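PDB 2WNK: sporozoite-specific SAG protein from Toxoplasma gondii, which is a SAG2-related surface antigen of the sporozoite stage, built from two SRS domains and probably involved in contact with the host. Local coordinates for residues E93-F98 / G122-V127. Residues are numbered along the deposited sequence; the frame is centred on the assembly and turned at random.
Sequences ETSVFF and GVHILV
T94, V96 and F98 pair antiparallel with V127, I125 and V123, strand axes 4.8 Å apart, each pair closed by two backbone hydrogen bonds; S95 with L126 and F97 with H124 form the non-hydrogen-bonded pairs between them. S95, F97, H124 and L126 share one face, which is only partly buried. H124 has CG anti to its backbone N (chi1 172°), and its imidazole reaches diagonally across to S95, where NE2 and OG share a 2.7 Å hydrogen bond. F97 lies alongside H124 and points the same way; the ring planes are only 16° apart but offset so that they barely overlap, with F97 CE1 3.2 Å from H124 CD2. Serine bond and phenylalanine ring together restrict how the imidazole can turn. L126 CD1 packs near S95 OG, at 3.4 Å, and lies against E93 from CG to the carboxylate, where OE2 is 3.8 Å away. On the other face, V96 CG2 meets I125 CB at 3.9 Å, while I125 CD1 touches the F98 ring edge at CE2, 3.7 Å away. F26 of strand 22-28 packs on F98, V123 and I125, while V47 lies against V96 and F98. The pair forms the two central strands of a mixed four-stranded sheet in the first SRS domain, a beta-sandwich fold characteristic of these antigens.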
loop_
_atom_site.group_PDB
_atom_site.type_symbol
_atom_site.label_atom_id
_atom_site.label_comp_id
_atom_site.label_asym_id
_atom_site.label_seq_id
_atom_site.Cartn_x
_atom_site.Cartn_y
_atom_site.Cartn_z
ATOM N N GLU A 93 -4.033 -10.519 4.604
ATOM C CA GLU A 93 -2.942 -10.693 3.647
ATOM C C GLU A 93 -3.142 -11.972 2.851
ATOM O O GLU A 93 -3.469 -13.033 3.426
ATOM C CB GLU A 93 -1.631 -10.778 4.425
ATOM C CG GLU A 93 -0.472 -11.377 3.703
ATOM C CD GLU A 93 0.844 -11.102 4.391
ATOM O OE1 GLU A 93 1.012 -9.992 4.926
ATOM O OE2 GLU A 93 1.720 -11.994 4.408
ATOM N N THR A 94 -2.939 -11.894 1.541
ATOM C CA THR A 94 -3.040 -13.103 0.758
ATOM C C THR A 94 -2.142 -13.058 -0.460
ATOM O O THR A 94 -1.459 -12.046 -0.733
ATOM C CB THR A 94 -4.490 -13.352 0.370
ATOM O OG1 THR A 94 -4.606 -14.673 -0.193
ATOM C CG2 THR A 94 -4.956 -12.280 -0.567
ATOM N N SER A 95 -2.137 -14.167 -1.188
ATOM C CA SER A 95 -1.220 -14.322 -2.308
ATOM C C SER A 95 -1.995 -14.725 -3.557
ATOM O O SER A 95 -2.891 -15.577 -3.507
ATOM C CB SER A 95 -0.187 -15.407 -2.015
ATOM O OG SER A 95 0.820 -14.961 -1.122
ATOM N N VAL A 96 -1.656 -14.119 -4.687
ATOM C CA VAL A 96 -2.086 -14.635 -5.970
ATOM C C VAL A 96 -0.865 -15.023 -6.826
ATOM O O VAL A 96 0.226 -14.507 -6.632
ATOM C CB VAL A 96 -3.026 -13.690 -6.753
ATOM C CG1 VAL A 96 -4.323 -13.425 -5.919
ATOM C CG2 VAL A 96 -2.355 -12.368 -7.092
ATOM N N PHE A 97 -1.090 -15.897 -7.784
ATOM C CA PHE A 97 -0.011 -16.440 -8.616
ATOM C C PHE A 97 -0.398 -16.452 -10.057
ATOM O O PHE A 97 -1.594 -16.600 -10.416
ATOM C CB PHE A 97 0.295 -17.901 -8.208
ATOM C CG PHE A 97 0.726 -18.068 -6.792
ATOM C CD1 PHE A 97 2.069 -18.004 -6.480
ATOM C CD2 PHE A 97 -0.207 -18.260 -5.774
ATOM C CE1 PHE A 97 2.489 -18.175 -5.171
ATOM C CE2 PHE A 97 0.210 -18.440 -4.467
ATOM C CZ PHE A 97 1.543 -18.392 -4.169
ATOM N N PHE A 98 0.634 -16.324 -10.920
ATOM C CA PHE A 98 0.466 -16.616 -12.326
ATOM C C PHE A 98 1.626 -17.455 -12.832
ATOM O O PHE A 98 2.681 -17.538 -12.159
ATOM C CB PHE A 98 0.470 -15.299 -13.131
ATOM C CG PHE A 98 -0.585 -14.328 -12.664
ATOM C CD1 PHE A 98 -1.905 -14.471 -13.099
ATOM C CD2 PHE A 98 -0.264 -13.316 -11.760
ATOM C CE1 PHE A 98 -2.911 -13.605 -12.693
ATOM C CE2 PHE A 98 -1.264 -12.442 -11.322
ATOM C CZ PHE A 98 -2.589 -12.594 -11.788
ATOM N N GLY A 122 7.255 -18.385 -12.736
ATOM C CA GLY A 122 6.132 -18.108 -11.839
ATOM C C GLY A 122 6.176 -16.651 -11.370
ATOM O O GLY A 122 7.251 -16.058 -11.237
ATOM N N VAL A 123 4.994 -16.079 -11.178
ATOM C CA VAL A 123 4.831 -14.723 -10.666
ATOM C C VAL A 123 3.999 -14.816 -9.413
ATOM O O VAL A 123 2.881 -15.351 -9.457
ATOM C CB VAL A 123 4.063 -13.870 -11.656
ATOM C CG1 VAL A 123 3.766 -12.473 -11.034
ATOM C CG2 VAL A 123 4.883 -13.707 -12.919
ATOM N N HIS A 124 4.569 -14.383 -8.293
ATOM C CA HIS A 124 3.888 -14.443 -7.013
ATOM C C HIS A 124 3.638 -12.999 -6.572
ATOM O O HIS A 124 4.601 -12.222 -6.445
ATOM C CB HIS A 124 4.766 -15.121 -5.994
ATOM C CG HIS A 124 4.216 -15.052 -4.607
ATOM N ND1 HIS A 124 5.008 -14.798 -3.511
ATOM C CD2 HIS A 124 2.947 -15.146 -4.141
ATOM C CE1 HIS A 124 4.257 -14.767 -2.423
ATOM N NE2 HIS A 124 3.002 -14.979 -2.777
ATOM N N ILE A 125 2.375 -12.651 -6.352
ATOM C CA ILE A 125 2.053 -11.312 -5.862
ATOM C C ILE A 125 1.474 -11.454 -4.462
ATOM O O ILE A 125 0.426 -12.098 -4.282
ATOM C CB ILE A 125 1.084 -10.558 -6.774
ATOM C CG1 ILE A 125 1.673 -10.434 -8.197
ATOM C CG2 ILE A 125 0.784 -9.189 -6.144
ATOM C CD1 ILE A 125 0.670 -9.973 -9.278
ATOM N N LEU A 126 2.194 -10.899 -3.491
ATOM C CA LEU A 126 1.754 -10.856 -2.091
ATOM C C LEU A 126 0.984 -9.552 -1.847
ATOM O O LEU A 126 1.511 -8.468 -2.066
ATOM C CB LEU A 126 2.954 -10.930 -1.153
ATOM C CG LEU A 126 2.514 -10.930 0.325
ATOM C CD1 LEU A 126 1.682 -12.142 0.637
ATOM C CD2 LEU A 126 3.672 -10.784 1.311
ATOM N N VAL A 127 -0.263 -9.657 -1.416
ATOM C CA VAL A 127 -1.069 -8.471 -1.185
ATOM C C VAL A 127 -1.265 -8.308 0.334
ATOM O O VAL A 127 -1.784 -9.202 1.011
ATOM C CB VAL A 127 -2.412 -8.570 -1.909
ATOM C CG1 VAL A 127 -3.224 -7.308 -1.689
ATOM C CG2 VAL A 127 -2.192 -8.799 -3.422
#